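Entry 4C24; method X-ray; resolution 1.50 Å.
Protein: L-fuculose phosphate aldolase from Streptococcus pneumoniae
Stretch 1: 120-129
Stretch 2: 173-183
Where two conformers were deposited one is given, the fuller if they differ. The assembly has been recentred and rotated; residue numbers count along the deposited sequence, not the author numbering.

Stretch 1 (120-129) MIAVAGKDVR
Stretch 2 (173-183) FNIVEEVEYCA

Residues 173-183 lie within a longer helix, with regular i to i+4 hydrogen bonds from Glu 177 N to Phe 173 O (2.9 Å) through Ala 183 N to Val 179 O (2.8 Å). Against it rests a 3-10 segment, 120-123, which ends in a turn where Ala 124 N and Gly 125 N both donate to Ile 121 O (2.8 and 3.1 Å). Gly 125 sits at phi/psi 153/-171, where a CB would be jammed against the preceding carbonyl O. The 3-10 segment runs obliquely against the helix direction; the nearest CA pairs are Val 123 and Ile 175 (6.2 Å), Ile 121 and Val 179 (6.1 Å), and Met 120 and Glu 178 (6.8 Å). No hydrogen bond links the stretches; 417 Å² is buried, and the contacts are mostly between apolar side chains.

Phe 173 is out of reach of stretch 1. Asn 174 (chi1 t) starts sideways, but its end approaches Val 123, with ND2 4.2 Å from CG1. Ile 175 (m, t) lies under the turn: its CD1 is 3.8 Å from Val 123 O, and its CG2 4.3 Å from Ala 124 CB.

Glu 178 (t, p) points toward stretch 1. Its aliphatic CB packs 3.8 Å from CG2 of Val 123 (m), while its carboxylate OE2 comes within 3.2 Å of Met 120 CB (m, m, m), a close van der Waals contact with carbon; OE1 is hydrogen-bonded elsewhere in the structure.

Val 179 (t) joins three apolar side chains by methyl packing. Its CG2 meets Ile 121 CD1 at 3.8 Å and Ala 124 CB at 3.9 Å; looser is Val 128 (t; phi/psi -119/124), its CG2 4.4 Å from Val 179 CG1. The t, p rotamer of Ile 121 brings its end nearer the helix.

Farther on, Cys 182 (m) faces the start of stretch 1, its SG 3.6 Å from Ile 121 N and 4.2 Å from Met 120 CB.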

# COMPACT_ATOMS: atom_id res chain seq x y z
N MET A 120 13.38 -16.46 -4.67
CA MET A 120 13.33 -16.42 -3.20
C MET A 120 12.35 -17.40 -2.58
O MET A 120 12.36 -17.64 -1.37
CB MET A 120 13.05 -15.00 -2.72
CG MET A 120 14.27 -14.11 -2.80
SD MET A 120 15.65 -14.65 -1.76
CE MET A 120 14.85 -14.87 -0.19
N ILE A 121 11.48 -17.99 -3.39
CA ILE A 121 10.56 -18.97 -2.87
C ILE A 121 11.32 -20.16 -2.27
O ILE A 121 10.76 -20.91 -1.52
CB ILE A 121 9.50 -19.40 -3.92
CG1 ILE A 121 8.28 -20.02 -3.22
CG2 ILE A 121 10.09 -20.30 -5.02
CD1 ILE A 121 7.71 -19.14 -2.12
N ALA A 122 12.58 -20.34 -2.66
CA ALA A 122 13.40 -21.42 -2.10
C ALA A 122 13.54 -21.42 -0.57
O ALA A 122 13.91 -22.43 0.01
CB ALA A 122 14.77 -21.45 -2.75
N VAL A 123 13.19 -20.31 0.07
CA VAL A 123 13.08 -20.36 1.54
C VAL A 123 12.01 -21.36 2.01
O VAL A 123 12.08 -21.88 3.11
CB VAL A 123 12.85 -18.98 2.18
CG1 VAL A 123 14.00 -18.05 1.85
CG2 VAL A 123 11.49 -18.40 1.81
N ALA A 124 11.00 -21.62 1.17
CA ALA A 124 9.98 -22.57 1.50
C ALA A 124 10.09 -23.89 0.72
O ALA A 124 9.76 -24.93 1.25
CB ALA A 124 8.62 -21.94 1.29
N GLY A 125 10.58 -23.82 -0.52
CA GLY A 125 10.70 -25.01 -1.38
C GLY A 125 10.64 -24.59 -2.84
O GLY A 125 10.69 -23.41 -3.14
N LYS A 126 10.55 -25.55 -3.76
CA LYS A 126 10.48 -25.15 -5.18
C LYS A 126 9.15 -24.49 -5.55
O LYS A 126 9.05 -23.78 -6.55
CB LYS A 126 10.80 -26.32 -6.13
CG LYS A 126 9.75 -27.41 -6.13
CD LYS A 126 10.01 -28.44 -7.22
CE LYS A 126 8.84 -29.40 -7.26
NZ LYS A 126 9.15 -30.53 -8.21
N ASP A 127 8.14 -24.80 -4.75
CA ASP A 127 6.82 -24.20 -4.88
C ASP A 127 6.13 -24.30 -3.55
O ASP A 127 6.64 -24.94 -2.62
CB ASP A 127 5.98 -24.89 -6.00
CG ASP A 127 5.86 -26.39 -5.83
OD1 ASP A 127 5.95 -26.91 -4.70
OD2 ASP A 127 5.67 -27.10 -6.86
N VAL A 128 4.99 -23.63 -3.43
CA VAL A 128 4.13 -23.76 -2.25
C VAL A 128 2.77 -24.30 -2.69
O VAL A 128 2.14 -23.76 -3.61
CB VAL A 128 3.98 -22.42 -1.52
CG1 VAL A 128 3.06 -22.57 -0.33
CG2 VAL A 128 5.35 -21.91 -1.09
N ARG A 129 2.39 -25.41 -2.09
CA ARG A 129 1.14 -26.08 -2.45
C ARG A 129 -0.06 -25.47 -1.77
O ARG A 129 0.09 -24.71 -0.79
CB ARG A 129 1.22 -27.55 -2.06
CG ARG A 129 2.43 -28.30 -2.58
CD ARG A 129 2.22 -29.78 -2.37
NE ARG A 129 3.44 -30.55 -2.50
CZ ARG A 129 4.25 -30.84 -1.49
NH1 ARG A 129 3.96 -30.43 -0.25
NH2 ARG A 129 5.36 -31.55 -1.72
N PHE A 173 9.03 -16.10 10.48
CA PHE A 173 8.55 -14.80 10.06
C PHE A 173 9.11 -14.45 8.68
O PHE A 173 8.37 -13.95 7.81
CB PHE A 173 8.94 -13.73 11.12
CG PHE A 173 8.52 -12.34 10.76
CD1 PHE A 173 9.35 -11.54 9.98
CD2 PHE A 173 7.27 -11.84 11.13
CE1 PHE A 173 8.95 -10.26 9.59
CE2 PHE A 173 6.87 -10.56 10.75
CZ PHE A 173 7.71 -9.78 9.98
N ASN A 174 10.39 -14.74 8.45
CA ASN A 174 11.04 -14.43 7.18
C ASN A 174 10.39 -15.21 6.06
O ASN A 174 10.22 -14.69 4.97
CB ASN A 174 12.53 -14.76 7.21
CG ASN A 174 13.21 -14.41 5.90
OD1 ASN A 174 13.36 -13.24 5.56
ND2 ASN A 174 13.60 -15.43 5.15
N ILE A 175 10.04 -16.46 6.35
CA ILE A 175 9.33 -17.28 5.34
C ILE A 175 7.96 -16.68 5.01
O ILE A 175 7.60 -16.59 3.83
CB ILE A 175 9.20 -18.75 5.77
CG1 ILE A 175 10.61 -19.36 5.85
CG2 ILE A 175 8.30 -19.53 4.79
CD1 ILE A 175 10.68 -20.74 6.46
N VAL A 176 7.20 -16.25 6.01
CA VAL A 176 5.90 -15.66 5.74
C VAL A 176 6.09 -14.42 4.86
O VAL A 176 5.42 -14.22 3.85
CB VAL A 176 5.11 -15.28 7.03
CG1 VAL A 176 3.87 -14.46 6.67
CG2 VAL A 176 4.70 -16.52 7.81
N GLU A 177 7.03 -13.58 5.24
CA GLU A 177 7.28 -12.38 4.49
C GLU A 177 7.67 -12.66 3.06
O GLU A 177 7.16 -12.01 2.14
CB GLU A 177 8.39 -11.59 5.18
CG GLU A 177 8.62 -10.20 4.65
CD GLU A 177 9.59 -9.46 5.53
OE1 GLU A 177 10.79 -9.76 5.44
OE2 GLU A 177 9.13 -8.62 6.32
N GLU A 178 8.58 -13.61 2.87
CA GLU A 178 9.09 -13.93 1.54
C GLU A 178 8.05 -14.63 0.69
O GLU A 178 7.91 -14.33 -0.50
CB GLU A 178 10.35 -14.77 1.63
CG GLU A 178 11.26 -14.58 0.44
CD GLU A 178 11.64 -13.12 0.23
OE1 GLU A 178 11.81 -12.37 1.22
OE2 GLU A 178 11.78 -12.72 -0.93
N VAL A 179 7.31 -15.56 1.28
CA VAL A 179 6.23 -16.23 0.51
C VAL A 179 5.15 -15.22 0.13
O VAL A 179 4.65 -15.24 -0.99
CB VAL A 179 5.63 -17.42 1.26
CG1 VAL A 179 4.41 -17.96 0.52
CG2 VAL A 179 6.70 -18.50 1.44
N GLU A 180 4.80 -14.30 1.02
CA GLU A 180 3.83 -13.28 0.65
C GLU A 180 4.38 -12.41 -0.51
O GLU A 180 3.63 -12.10 -1.47
CB GLU A 180 3.45 -12.43 1.89
CG GLU A 180 2.56 -11.21 1.57
CD GLU A 180 1.26 -11.51 0.80
OE1 GLU A 180 0.72 -12.60 0.95
OE2 GLU A 180 0.72 -10.59 0.14
N TYR A 181 5.67 -12.07 -0.48
CA TYR A 181 6.27 -11.28 -1.53
C TYR A 181 6.21 -12.04 -2.85
O TYR A 181 5.83 -11.47 -3.87
CB TYR A 181 7.70 -10.93 -1.15
CG TYR A 181 8.51 -10.28 -2.24
CD1 TYR A 181 8.40 -8.93 -2.49
CD2 TYR A 181 9.40 -11.04 -3.02
CE1 TYR A 181 9.14 -8.33 -3.50
CE2 TYR A 181 10.14 -10.46 -4.03
CZ TYR A 181 10.02 -9.10 -4.27
OH TYR A 181 10.76 -8.52 -5.28
N CYS A 182 6.60 -13.30 -2.80
CA CYS A 182 6.61 -14.14 -4.02
C CYS A 182 5.19 -14.28 -4.54
O CYS A 182 4.99 -14.25 -5.78
CB CYS A 182 7.22 -15.51 -3.76
SG CYS A 182 9.01 -15.43 -3.57
N ALA A 183 4.23 -14.46 -3.65
CA ALA A 183 2.82 -14.59 -4.09
C ALA A 183 2.39 -13.34 -4.81
O ALA A 183 1.70 -13.37 -5.84
CB ALA A 183 1.90 -14.90 -2.92